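Local coordinates for extracellular solute-binding protein, family 3 (Methylophaga aminisulfidivorans MP, PDB 5SV6) that is of uncertain function but has a periplasmic binding protein-like architecture and is probably connected with the bacterial methanol dehydrogenase system, at residues F66-M78 with A271-L283. Numbering follows the deposited sequence.
Sequences FENQLAKILADTM and ALHKADPKIKAVL
Val282 packs as a knob against helix 66-77, in a hole made by Phe66, Gln69, Leu70 and Ile73. From its CB outward every atom has a neighbour: CB lies 3.9 Å from Leu70 CD2, CG1 leans on that same methyl and on the carbonyl oxygen of Phe66, and CG2 meets Ile73 CD1 at 3.6 Å, with Gln69 NE2 also against it. A beta-branched valine suits the hole because its two methyls diverge at CB, close to the backbone: CG1 stands anti to the backbone N (chi1 166°), which turns CG2 toward Ile73. Ile73 spreads its own branches likewise, CD1 passing Val282 while CG2 reaches Ala275 CB at 3.7 Å and Ile279 CG1. Deeper in, Leu70 CD1 and the ring of Phe66 meet Leu283 CD2.

Toward the break between helices 262-274 and 276-286 the partners become small. Ala271 CB fits between Thr77 CG2, Leu74 CD1 and the CG of selenomethionine Met78, the lone methyl of an alanine meeting all three. Thr77 turns its hydroxyl back to its own helix, OG1 donating to Ile73 O at 2.7 Å from above the carbonyl plane, on the face opposite the backbone N of Thr77; this presents CG2 to Ala271. A serine here would keep the hydroxyl but would probably leave a gap beside Ala271 and Lys274 CB. Two waters link Thr77 O to Lys274 NZ, one of them only weakly at the lysine end.

Helix 66-77 runs nearly antiparallel to 276-283, at 169° and 9.9 Å between axes, packing the two C-terminal helices against helix 66-77 in this solute-binding protein fold. Leu70, Ile279 and Leu283 also rest on strand 118-133, while Ala71 and Ala75 back onto strand 82-87.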
loop_
_atom_site.group_PDB
_atom_site.type_symbol
_atom_site.label_atom_id
_atom_site.label_comp_id
_atom_site.label_asym_id
_atom_site.label_seq_id
_atom_site.Cartn_x
_atom_site.Cartn_y
_atom_site.Cartn_z
ATOM N N PHE A 66 7.064 -5.529 6.662
ATOM C CA PHE A 66 5.978 -6.358 7.206
ATOM C C PHE A 66 5.618 -7.553 6.319
ATOM O O PHE A 66 5.247 -8.619 6.831
ATOM C CB PHE A 66 4.742 -5.534 7.642
ATOM C CG PHE A 66 3.845 -5.074 6.514
ATOM C CD1 PHE A 66 2.890 -5.921 5.970
ATOM C CD2 PHE A 66 3.910 -3.775 6.054
ATOM C CE1 PHE A 66 2.057 -5.491 4.958
ATOM C CE2 PHE A 66 3.084 -3.344 5.044
ATOM C CZ PHE A 66 2.154 -4.199 4.493
ATOM N N GLU A 67 5.746 -7.398 5.004
ATOM C CA GLU A 67 5.509 -8.543 4.110
ATOM C C GLU A 67 6.620 -9.591 4.196
ATOM O O GLU A 67 6.401 -10.770 3.874
ATOM C CB GLU A 67 5.303 -8.099 2.649
ATOM C CG GLU A 67 3.978 -7.351 2.390
ATOM C CD GLU A 67 3.774 -6.997 0.911
ATOM O OE1 GLU A 67 4.727 -7.106 0.111
ATOM O OE2 GLU A 67 2.650 -6.620 0.546
ATOM N N ASN A 68 7.817 -9.175 4.604
ATOM C CA ASN A 68 8.895 -10.137 4.794
ATOM C C ASN A 68 8.542 -11.064 5.960
ATOM O O ASN A 68 8.776 -12.279 5.908
ATOM C CB ASN A 68 10.238 -9.439 5.066
ATOM C CG ASN A 68 10.656 -8.501 3.946
ATOM O OD1 ASN A 68 11.217 -7.430 4.193
ATOM N ND2 ASN A 68 10.385 -8.897 2.711
ATOM N N GLN A 69 7.982 -10.473 7.015
ATOM C CA GLN A 69 7.506 -11.227 8.166
ATOM C C GLN A 69 6.385 -12.175 7.761
ATOM O O GLN A 69 6.350 -13.325 8.192
ATOM C CB GLN A 69 6.963 -10.286 9.244
ATOM C CG GLN A 69 7.993 -9.719 10.177
ATOM C CD GLN A 69 7.381 -9.384 11.524
ATOM O OE1 GLN A 69 7.104 -8.220 11.820
ATOM N NE2 GLN A 69 7.136 -10.410 12.339
ATOM N N LEU A 70 5.459 -11.678 6.952
ATOM C CA LEU A 70 4.336 -12.487 6.495
ATOM C C LEU A 70 4.810 -13.667 5.663
ATOM O O LEU A 70 4.222 -14.742 5.720
ATOM C CB LEU A 70 3.360 -11.639 5.678
ATOM C CG LEU A 70 2.631 -10.558 6.479
ATOM C CD1 LEU A 70 1.756 -9.709 5.573
ATOM C CD2 LEU A 70 1.815 -11.190 7.627
ATOM N N ALA A 71 5.869 -13.455 4.887
ATOM C CA ALA A 71 6.402 -14.503 4.022
ATOM C C ALA A 71 6.961 -15.646 4.868
ATOM O O ALA A 71 6.806 -16.823 4.536
ATOM C CB ALA A 71 7.489 -13.932 3.110
ATOM N N LYS A 72 7.618 -15.282 5.963
ATOM C CA LYS A 72 8.176 -16.267 6.891
ATOM C C LYS A 72 7.059 -17.107 7.528
ATOM O O LYS A 72 7.133 -18.342 7.560
ATOM C CB LYS A 72 9.072 -15.548 7.916
ATOM C CG LYS A 72 9.554 -16.331 9.153
ATOM C CD LYS A 72 9.975 -17.756 8.879
ATOM C CE LYS A 72 11.005 -17.896 7.779
ATOM N NZ LYS A 72 10.543 -19.007 6.879
ATOM N N ILE A 73 6.017 -16.442 8.007
ATOM C CA ILE A 73 4.843 -17.138 8.515
ATOM C C ILE A 73 4.252 -18.080 7.462
ATOM O O ILE A 73 3.975 -19.248 7.746
ATOM C CB ILE A 73 3.771 -16.138 8.985
ATOM C CG1 ILE A 73 4.281 -15.366 10.208
ATOM C CG2 ILE A 73 2.474 -16.849 9.300
ATOM C CD1 ILE A 73 3.361 -14.247 10.651
ATOM N N LEU A 74 4.071 -17.581 6.243
ATOM C CA LEU A 74 3.473 -18.404 5.182
ATOM C C LEU A 74 4.331 -19.640 4.868
ATOM O O LEU A 74 3.808 -20.754 4.724
ATOM C CB LEU A 74 3.239 -17.565 3.918
ATOM C CG LEU A 74 2.612 -18.272 2.715
ATOM C CD1 LEU A 74 1.238 -18.898 3.061
ATOM C CD2 LEU A 74 2.495 -17.295 1.531
ATOM N N ALA A 75 5.645 -19.454 4.773
ATOM C CA ALA A 75 6.536 -20.578 4.469
ATOM C C ALA A 75 6.581 -21.607 5.612
ATOM O O ALA A 75 6.529 -22.819 5.366
ATOM C CB ALA A 75 7.928 -20.093 4.124
ATOM N N ASP A 76 6.682 -21.117 6.850
ATOM C CA ASP A 76 6.682 -21.983 8.035
ATOM C C ASP A 76 5.410 -22.824 8.086
ATOM O O ASP A 76 5.451 -24.028 8.337
ATOM C CB ASP A 76 6.772 -21.158 9.323
ATOM C CG ASP A 76 8.170 -20.598 9.580
ATOM O OD1 ASP A 76 9.125 -20.970 8.866
ATOM O OD2 ASP A 76 8.312 -19.783 10.517
ATOM N N THR A 77 4.276 -22.173 7.847
ATOM C CA THR A 77 2.974 -22.833 7.897
ATOM C C THR A 77 2.829 -23.920 6.836
ATOM O O THR A 77 2.161 -24.931 7.060
ATOM C CB THR A 77 1.840 -21.805 7.779
ATOM O OG1 THR A 77 2.029 -20.801 8.781
ATOM C CG2 THR A 77 0.467 -22.467 7.968
HETATM N N MSE A 78 3.489 -23.725 5.697
HETATM C CA MSE A 78 3.456 -24.686 4.608
HETATM C C MSE A 78 4.571 -25.713 4.727
HETATM O O MSE A 78 4.720 -26.569 3.855
HETATM C CB MSE A 78 3.580 -23.962 3.258
HETATM C CG MSE A 78 2.467 -22.974 2.999
HETATM SE SE MSE A 78 2.795 -21.913 1.394
HETATM C CE MSE A 78 2.401 -23.312 0.084
ATOM N N ALA A 271 -2.908 -22.547 4.177
ATOM C CA ALA A 271 -1.960 -22.003 5.133
ATOM C C ALA A 271 -2.455 -20.670 5.695
ATOM O O ALA A 271 -2.326 -20.414 6.888
ATOM C CB ALA A 271 -0.583 -21.840 4.501
ATOM N N LEU A 272 -3.006 -19.825 4.826
ATOM C CA LEU A 272 -3.538 -18.516 5.235
ATOM C C LEU A 272 -4.598 -18.653 6.314
ATOM O O LEU A 272 -4.607 -17.920 7.297
ATOM C CB LEU A 272 -4.144 -17.778 4.035
ATOM C CG LEU A 272 -3.142 -17.228 3.025
ATOM C CD1 LEU A 272 -3.847 -16.554 1.851
ATOM C CD2 LEU A 272 -2.230 -16.255 3.739
ATOM N N HIS A 273 -5.505 -19.595 6.122
ATOM C CA HIS A 273 -6.530 -19.819 7.126
ATOM C C HIS A 273 -5.891 -20.312 8.437
ATOM O O HIS A 273 -6.201 -19.809 9.527
ATOM C CB HIS A 273 -7.588 -20.793 6.603
ATOM C CG HIS A 273 -8.785 -20.900 7.492
ATOM N ND1 HIS A 273 -9.045 -22.017 8.258
ATOM C CD2 HIS A 273 -9.782 -20.021 7.756
ATOM C CE1 HIS A 273 -10.154 -21.823 8.951
ATOM N NE2 HIS A 273 -10.622 -20.620 8.664
ATOM N N LYS A 274 -4.969 -21.264 8.326
ATOM C CA LYS A 274 -4.310 -21.827 9.508
ATOM C C LYS A 274 -3.533 -20.785 10.301
ATOM O O LYS A 274 -3.574 -20.765 11.531
ATOM C CB LYS A 274 -3.364 -22.971 9.115
ATOM C CG LYS A 274 -3.951 -24.352 9.330
ATOM C CD LYS A 274 -2.873 -25.443 9.436
ATOM C CE LYS A 274 -2.422 -25.882 8.062
ATOM N NZ LYS A 274 -1.367 -26.942 8.098
ATOM N N ALA A 275 -2.832 -19.910 9.589
ATOM C CA ALA A 275 -1.945 -18.950 10.232
ATOM C C ALA A 275 -2.609 -17.603 10.456
ATOM O O ALA A 275 -1.940 -16.637 10.815
ATOM C CB ALA A 275 -0.685 -18.775 9.405
ATOM N N ASP A 276 -3.920 -17.538 10.249
ATOM C CA ASP A 276 -4.613 -16.259 10.328
ATOM C C ASP A 276 -4.327 -15.423 11.590
ATOM O O ASP A 276 -4.115 -14.220 11.480
ATOM C CB ASP A 276 -6.117 -16.410 10.107
ATOM C CG ASP A 276 -6.804 -15.072 9.982
ATOM O OD1 ASP A 276 -6.423 -14.293 9.084
ATOM O OD2 ASP A 276 -7.691 -14.782 10.793
ATOM N N PRO A 277 -4.315 -16.049 12.788
ATOM C CA PRO A 277 -4.048 -15.195 13.952
ATOM C C PRO A 277 -2.657 -14.556 13.905
ATOM O O PRO A 277 -2.546 -13.386 14.246
ATOM C CB PRO A 277 -4.161 -16.164 15.136
ATOM C CG PRO A 277 -5.091 -17.235 14.652
ATOM C CD PRO A 277 -4.755 -17.403 13.188
ATOM N N LYS A 278 -1.643 -15.298 13.463
ATOM C CA LYS A 278 -0.269 -14.786 13.383
ATOM C C LYS A 278 -0.138 -13.705 12.320
ATOM O O LYS A 278 0.575 -12.712 12.508
ATOM C CB LYS A 278 0.708 -15.906 13.024
ATOM C CG LYS A 278 0.796 -17.058 14.007
ATOM C CD LYS A 278 1.699 -18.159 13.423
ATOM C CE LYS A 278 1.659 -19.429 14.252
ATOM N NZ LYS A 278 2.188 -19.201 15.611
ATOM N N ILE A 279 -0.804 -13.938 11.189
ATOM C CA ILE A 279 -0.860 -12.973 10.088
ATOM C C ILE A 279 -1.510 -11.656 10.530
ATOM O O ILE A 279 -0.955 -10.567 10.326
ATOM C CB ILE A 279 -1.619 -13.577 8.894
ATOM C CG1 ILE A 279 -0.765 -14.668 8.238
ATOM C CG2 ILE A 279 -1.998 -12.507 7.889
ATOM C CD1 ILE A 279 -1.503 -15.484 7.202
ATOM N N LYS A 280 -2.682 -11.754 11.142
ATOM C CA LYS A 280 -3.355 -10.568 11.670
ATOM C C LYS A 280 -2.525 -9.849 12.742
ATOM O O LYS A 280 -2.570 -8.623 12.849
ATOM C CB LYS A 280 -4.741 -10.921 12.216
ATOM C CG LYS A 280 -5.753 -11.386 11.150
ATOM C CD LYS A 280 -5.965 -10.319 10.075
ATOM C CE LYS A 280 -7.202 -10.582 9.226
ATOM N NZ LYS A 280 -7.126 -11.810 8.391
ATOM N N ALA A 281 -1.778 -10.604 13.540
ATOM C CA ALA A 281 -0.956 -10.005 14.593
ATOM C C ALA A 281 0.169 -9.131 14.035
ATOM O O ALA A 281 0.432 -8.050 14.545
ATOM C CB ALA A 281 -0.389 -11.076 15.507
ATOM N N VAL A 282 0.828 -9.611 12.992
ATOM C CA VAL A 282 1.853 -8.828 12.312
ATOM C C VAL A 282 1.264 -7.528 11.777
ATOM O O VAL A 282 1.830 -6.452 11.962
ATOM C CB VAL A 282 2.481 -9.626 11.142
ATOM C CG1 VAL A 282 3.301 -8.710 10.229
ATOM C CG2 VAL A 282 3.339 -10.758 11.681
ATOM N N LEU A 283 0.114 -7.635 11.122
ATOM C CA LEU A 283 -0.506 -6.482 10.493
ATOM C C LEU A 283 -0.919 -5.446 11.532
ATOM O O LEU A 283 -0.743 -4.254 11.345
ATOM C CB LEU A 283 -1.729 -6.923 9.693
ATOM C CG LEU A 283 -1.467 -7.824 8.493
ATOM C CD1 LEU A 283 -2.774 -8.362 7.964
ATOM C CD2 LEU A 283 -0.716 -7.049 7.425
HETATM O O HOH W 1 -0.362 -25.388 5.887
HETATM O O HOH W 2 1.221 -26.250 9.186
#